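Local coordinates for protein putative sporulation-specific glycosylase ydhD (Bacillus subtilis subsp. subtilis str. 168, PDB 3CZ8) that is a putative sporulation-specific member of glycosyl hydrolase family 18 that probably hydrolyses glycosidic bonds, its catalytic domain making up this chain, at residues 72-77 with 116-121. The protein carries 1 engineered substitution. Residues are numbered along the deposited sequence; the frame is centred on the assembly and turned at random.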
loop_
_atom_site.group_PDB
_atom_site.type_symbol
_atom_site.label_atom_id
_atom_site.label_comp_id
_atom_site.label_asym_id
_atom_site.label_seq_id
_atom_site.Cartn_x
_atom_site.Cartn_y
_atom_site.Cartn_z
ATOM N N THR A 72 -3.643 -6.087 16.571
ATOM C CA THR A 72 -4.589 -4.980 16.552
ATOM C C THR A 72 -6.002 -5.502 16.772
ATOM O O THR A 72 -6.463 -6.401 16.068
ATOM C CB THR A 72 -4.499 -4.153 15.258
ATOM O OG1 THR A 72 -3.139 -3.776 15.042
ATOM C CG2 THR A 72 -5.345 -2.895 15.353
ATOM N N ILE A 73 -6.669 -4.925 17.765
ATOM C CA ILE A 73 -8.023 -5.293 18.128
ATOM C C ILE A 73 -8.930 -4.112 17.788
ATOM O O ILE A 73 -8.713 -2.999 18.272
ATOM C CB ILE A 73 -8.133 -5.661 19.646
ATOM C CG1 ILE A 73 -6.929 -6.490 20.123
ATOM C CG2 ILE A 73 -9.461 -6.356 19.951
ATOM C CD1 ILE A 73 -6.776 -7.879 19.478
ATOM N N THR A 74 -9.927 -4.357 16.936
ATOM C CA THR A 74 -10.805 -3.296 16.428
ATOM C C THR A 74 -12.279 -3.619 16.625
ATOM O O THR A 74 -12.637 -4.757 16.939
ATOM C CB THR A 74 -10.606 -3.042 14.908
ATOM O OG1 THR A 74 -11.168 -4.130 14.164
ATOM C CG2 THR A 74 -9.130 -2.867 14.537
ATOM N N ASN A 75 -13.122 -2.605 16.432
ATOM C CA ASN A 75 -14.572 -2.781 16.347
ATOM C C ASN A 75 -15.084 -2.662 14.899
ATOM O O ASN A 75 -16.104 -2.024 14.622
ATOM C CB ASN A 75 -15.308 -1.814 17.284
ATOM C CG ASN A 75 -14.930 -0.354 17.054
ATOM O OD1 ASN A 75 -13.780 -0.030 16.756
ATOM N ND2 ASN A 75 -15.905 0.536 17.215
ATOM N N LEU A 76 -14.371 -3.300 13.980
ATOM C CA LEU A 76 -14.727 -3.243 12.573
ATOM C C LEU A 76 -15.837 -4.220 12.215
ATOM O O LEU A 76 -15.904 -5.323 12.757
ATOM C CB LEU A 76 -13.498 -3.482 11.690
ATOM C CG LEU A 76 -12.610 -2.257 11.437
ATOM C CD1 LEU A 76 -11.306 -2.673 10.844
ATOM C CD2 LEU A 76 -13.271 -1.259 10.526
ATOM N N THR A 77 -16.715 -3.778 11.317
ATOM C CA THR A 77 -17.717 -4.627 10.667
ATOM C C THR A 77 -17.535 -4.509 9.156
ATOM O O THR A 77 -16.534 -3.949 8.697
ATOM C CB THR A 77 -19.161 -4.235 11.047
ATOM O OG1 THR A 77 -19.347 -2.826 10.863
ATOM C CG2 THR A 77 -19.449 -4.600 12.485
ATOM N N THR A 116 -2.578 -3.570 20.235
ATOM C CA THR A 116 -2.937 -2.208 19.879
ATOM C C THR A 116 -4.449 -2.175 19.831
ATOM O O THR A 116 -5.066 -2.838 19.000
ATOM C CB THR A 116 -2.329 -1.772 18.536
ATOM O OG1 THR A 116 -0.904 -1.850 18.628
ATOM C CG2 THR A 116 -2.724 -0.335 18.197
ATOM N N ILE A 117 -5.051 -1.450 20.765
ATOM C CA ILE A 117 -6.492 -1.275 20.741
ATOM C C ILE A 117 -6.779 -0.185 19.714
ATOM O O ILE A 117 -6.267 0.933 19.816
ATOM C CB ILE A 117 -7.069 -0.914 22.142
ATOM C CG1 ILE A 117 -6.922 -2.090 23.124
ATOM C CG2 ILE A 117 -8.521 -0.496 22.032
ATOM C CD1 ILE A 117 -7.728 -3.359 22.742
ATOM N N ASP A 118 -7.558 -0.539 18.699
ATOM C CA ASP A 118 -7.981 0.412 17.685
ATOM C C ASP A 118 -9.507 0.426 17.686
ATOM O O ASP A 118 -10.152 -0.085 16.775
ATOM C CB ASP A 118 -7.393 0.038 16.315
ATOM C CG ASP A 118 -7.766 1.025 15.208
ATOM O OD1 ASP A 118 -8.063 2.198 15.510
ATOM O OD2 ASP A 118 -7.760 0.619 14.026
ATOM N N PHE A 119 -10.075 0.995 18.745
ATOM C CA PHE A 119 -11.514 1.168 18.814
ATOM C C PHE A 119 -11.841 2.571 18.339
ATOM O O PHE A 119 -11.413 3.560 18.937
ATOM C CB PHE A 119 -12.083 0.929 20.228
ATOM C CG PHE A 119 -12.008 -0.508 20.700
ATOM C CD1 PHE A 119 -11.637 -1.543 19.840
ATOM C CD2 PHE A 119 -12.341 -0.825 22.017
ATOM C CE1 PHE A 119 -11.575 -2.860 20.284
ATOM C CE2 PHE A 119 -12.294 -2.147 22.471
ATOM C CZ PHE A 119 -11.910 -3.165 21.602
ATOM N N GLU A 120 -12.593 2.646 17.252
ATOM C CA GLU A 120 -12.991 3.930 16.706
ATOM C C GLU A 120 -14.488 4.133 16.831
ATOM O O GLU A 120 -15.248 3.163 16.985
ATOM C CB GLU A 120 -12.520 4.082 15.266
ATOM C CG GLU A 120 -11.012 4.233 15.161
ATOM C CD GLU A 120 -10.533 4.376 13.735
ATOM O OE1 GLU A 120 -11.227 5.027 12.921
ATOM O OE2 GLU A 120 -9.456 3.832 13.431
ATOM N N GLN A 121 -14.885 5.406 16.779
ATOM C CA GLN A 121 -16.265 5.851 17.005
ATOM C C GLN A 121 -16.788 5.394 18.371
ATOM O O GLN A 121 -17.929 4.939 18.491
ATOM C CB GLN A 121 -17.201 5.417 15.862
ATOM C CG GLN A 121 -16.861 6.019 14.488
ATOM C CD GLN A 121 -17.546 5.280 13.342
ATOM O OE1 GLN A 121 -18.731 4.942 13.418
ATOM N NE2 GLN A 121 -16.800 5.028 12.271
#
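I73 and I117 pair at the middle of the 72-74 and 116-118 parts of parallel strands 68-77 and 114-118; the axes of these parts cross at -23° with a closest approach of 4.7 Å. Two backbone bonds bracket I73: its N donates to T116 O at 2.9 Å, and its O accepts D118 N at 2.8 Å. Further along the two segments, the carboxamide of N75 grips the E120 backbone twice. N75 OD1 receives E120 N (3.0 Å), tilted from the carbonyl plane, while ND2 gives a nearly straight bond to E120 O (2.7 Å, 174°). A chi1 of 55° sets N75 CG between its backbone N and carbonyl carbon, 3.5 Å from E120 O; ND2 also reaches S82 O, which further fixes the amide. A leucine in place of N75 would probably leave E120 N and O without these partners and E120, the predicted proton donor, freer to move. D118 and E120 form the D-x-E end of the GH18 signature, and a bound glycerol hydrogen-bonds E120 OE2. On one sheet face, T72 CG2 packs on D118 CB at 3.7 Å, and T74 CG2 lies alongside the same side chain. On the other, I117 CG2 sits over the centre of the F119 ring, 3.7 Å above its plane, and I73 CG2 approaches ring atom CE1. The pair belongs to the family's TIM barrel: strand 35-42 flanks 68-77, strand 147-153 flanks 114-118, and V86 of helix 83-90 packs against N75 and F119.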